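Local structure of cytolethal distending toxin protein B (Haemophilus ducreyi, 1SR4) at residues R88-G92 and A93-N97. The protein is the DNase I-like subunit of a bacterial genotoxin, probably cutting DNA in host cells and so blocking the cell cycle. Residues are numbered along the deposited sequence; the frame is centred on the assembly and turned at random.
Sequences RLDVG and ANRVN
D90 OD2 takes two backbone N-H groups from 93-97. V96 N comes in on its anti lone pair at 2.8 Å, almost perfectly straight at 178°, while R95 N reaches it from above the carboxylate plane at 3.0 Å. The other oxygen, OD1, is met from above that plane by A93 N, 2.9 Å away. A chi1 of -166°, which turns CG away from D90's own N, carries the carboxylate into the turn, where it gathers the N-H groups of A93, R95 and V96. D90's backbone joins in as well: its O accepts N94 N at 2.8 Å, a more bent bond, and its N donates to the side-chain OD1 of N97 at 2.9 Å, nearly along the C=O axis. N97 ND2 in turn bonds N94 OD1 and G46 O, which, with the OD1 bond, should fix the rotation of its amide. The extended R88 side chain crosses that of N94 at about a right angle, NE lying 3.1 Å from N94 OD1. In the chain of cytolethal distending toxin protein C, T7 OG1 bonds D90 OD2 and T8 N bonds D90 OD1, placing the carboxylate at the subunit interface. Braced by D90, the loop links adjacent antiparallel strands 81-87 and 98-102, a beta-hairpin connection in one sheet of the DNase I-like fold.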
ATOM      1  N   ARG B  88      20.429   7.808  -3.186  1.00 13.05           N
ATOM      2  CA  ARG B  88      20.388   8.514  -1.915  1.00 13.58           C
ATOM      3  C   ARG B  88      20.778   9.982  -2.109  1.00 14.57           C
ATOM      4  O   ARG B  88      21.885  10.397  -1.768  1.00 13.81           O
ATOM      5  CB  ARG B  88      21.326   7.822  -0.927  1.00 15.42           C
ATOM      6  CG  ARG B  88      21.246   8.330   0.494  1.00 18.45           C
ATOM      7  CD  ARG B  88      22.280   7.628   1.378  1.00 26.12           C
ATOM      8  NE  ARG B  88      22.312   8.226   2.710  1.00 32.99           N
ATOM      9  CZ  ARG B  88      22.976   9.338   3.025  1.00 35.87           C
ATOM     10  NH1 ARG B  88      23.688   9.980   2.107  1.00 36.20           N
ATOM     11  NH2 ARG B  88      22.906   9.823   4.259  1.00 36.89           N
ATOM     12  N   LEU B  89      19.853  10.749  -2.669  1.00 13.47           N
ATOM     13  CA  LEU B  89      20.057  12.168  -2.942  1.00 15.04           C
ATOM     14  C   LEU B  89      20.154  13.060  -1.707  1.00 16.01           C
ATOM     15  O   LEU B  89      20.941  14.016  -1.684  1.00 16.97           O
ATOM     16  CB  LEU B  89      18.914  12.685  -3.823  1.00 14.03           C
ATOM     17  CG  LEU B  89      18.712  11.960  -5.157  1.00 15.07           C
ATOM     18  CD1 LEU B  89      17.419  12.430  -5.819  1.00 15.92           C
ATOM     19  CD2 LEU B  89      19.904  12.211  -6.057  1.00 14.13           C
ATOM     20  N   ASP B  90      19.348  12.752  -0.691  1.00 13.69           N
ATOM     21  CA  ASP B  90      19.287  13.549   0.534  1.00 14.24           C
ATOM     22  C   ASP B  90      20.427  13.265   1.524  1.00 14.49           C
ATOM     23  O   ASP B  90      20.232  12.600   2.540  1.00 14.51           O
ATOM     24  CB  ASP B  90      17.928  13.309   1.212  1.00 14.10           C
ATOM     25  CG  ASP B  90      17.610  14.326   2.286  1.00 15.42           C
ATOM     26  OD1 ASP B  90      18.480  15.162   2.591  1.00 14.16           O
ATOM     27  OD2 ASP B  90      16.475  14.289   2.820  1.00 14.05           O
ATOM     28  N   VAL B  91      21.607  13.806   1.251  1.00 15.98           N
ATOM     29  CA  VAL B  91      22.738  13.578   2.139  1.00 17.02           C
ATOM     30  C   VAL B  91      22.571  14.390   3.422  1.00 17.34           C
ATOM     31  O   VAL B  91      23.243  14.136   4.406  1.00 18.61           O
ATOM     32  CB  VAL B  91      24.082  13.960   1.460  1.00 17.89           C
ATOM     33  CG1 VAL B  91      24.282  13.122   0.194  1.00 16.83           C
ATOM     34  CG2 VAL B  91      24.110  15.452   1.140  1.00 16.82           C
ATOM     35  N   GLY B  92      21.669  15.365   3.405  1.00 17.07           N
ATOM     36  CA  GLY B  92      21.449  16.177   4.587  1.00 15.91           C
ATOM     37  C   GLY B  92      20.646  15.500   5.685  1.00 17.50           C
ATOM     38  O   GLY B  92      21.071  15.482   6.844  1.00 18.29           O
ATOM     39  N   ALA B  93      19.486  14.940   5.342  1.00 15.67           N
ATOM     40  CA  ALA B  93      18.628  14.287   6.341  1.00 14.99           C
ATOM     41  C   ALA B  93      18.265  12.842   5.998  1.00 14.53           C
ATOM     42  O   ALA B  93      17.530  12.181   6.736  1.00 15.15           O
ATOM     43  CB  ALA B  93      17.353  15.095   6.524  1.00 14.53           C
ATOM     44  N   ASN B  94      18.763  12.359   4.870  1.00 13.70           N
ATOM     45  CA  ASN B  94      18.504  10.997   4.433  1.00 14.21           C
ATOM     46  C   ASN B  94      17.024  10.624   4.323  1.00 14.91           C
ATOM     47  O   ASN B  94      16.631   9.501   4.651  1.00 15.94           O
ATOM     48  CB  ASN B  94      19.215  10.002   5.360  1.00 16.33           C
ATOM     49  CG  ASN B  94      19.254   8.600   4.774  1.00 18.48           C
ATOM     50  OD1 ASN B  94      19.349   8.434   3.553  1.00 16.40           O
ATOM     51  ND2 ASN B  94      19.181   7.592   5.631  1.00 18.45           N
ATOM     52  N   ARG B  95      16.182  11.554   3.899  1.00 12.96           N
ATOM     53  CA  ARG B  95      14.795  11.174   3.737  1.00 14.12           C
ATOM     54  C   ARG B  95      14.280  11.397   2.305  1.00 13.13           C
ATOM     55  O   ARG B  95      13.536  10.566   1.780  1.00 13.17           O
ATOM     56  CB  ARG B  95      13.898  11.854   4.794  1.00 15.75           C
ATOM     57  CG  ARG B  95      13.773  13.355   4.756  1.00 14.95           C
ATOM     58  CD  ARG B  95      12.951  13.818   5.968  1.00 12.50           C
ATOM     59  NE  ARG B  95      12.825  15.277   6.007  1.00 13.74           N
ATOM     60  CZ  ARG B  95      12.016  15.983   5.225  1.00 14.35           C
ATOM     61  NH1 ARG B  95      11.240  15.373   4.330  1.00 13.99           N
ATOM     62  NH2 ARG B  95      11.988  17.303   5.326  1.00 13.05           N
ATOM     63  N   VAL B  96      14.707  12.469   1.645  1.00 10.40           N
ATOM     64  CA  VAL B  96      14.226  12.706   0.299  1.00 11.79           C
ATOM     65  C   VAL B  96      15.075  11.956  -0.738  1.00 13.73           C
ATOM     66  O   VAL B  96      15.834  12.552  -1.509  1.00 14.73           O
ATOM     67  CB  VAL B  96      14.155  14.219   0.011  1.00 11.54           C
ATOM     68  CG1 VAL B  96      13.557  14.460  -1.378  1.00 10.05           C
ATOM     69  CG2 VAL B  96      13.262  14.894   1.076  1.00  9.30           C
ATOM     70  N   ASN B  97      14.913  10.631  -0.741  1.00 12.93           N
ATOM     71  CA  ASN B  97      15.646   9.733  -1.630  1.00 12.47           C
ATOM     72  C   ASN B  97      14.722   9.038  -2.637  1.00 12.40           C
ATOM     73  O   ASN B  97      13.520   8.896  -2.390  1.00 11.47           O
ATOM     74  CB  ASN B  97      16.373   8.664  -0.798  1.00 12.94           C
ATOM     75  CG  ASN B  97      17.357   9.268   0.191  1.00 12.29           C
ATOM     76  OD1 ASN B  97      18.077  10.198  -0.146  1.00 11.78           O
ATOM     77  ND2 ASN B  97      17.390   8.741   1.415  1.00 11.43           N
TER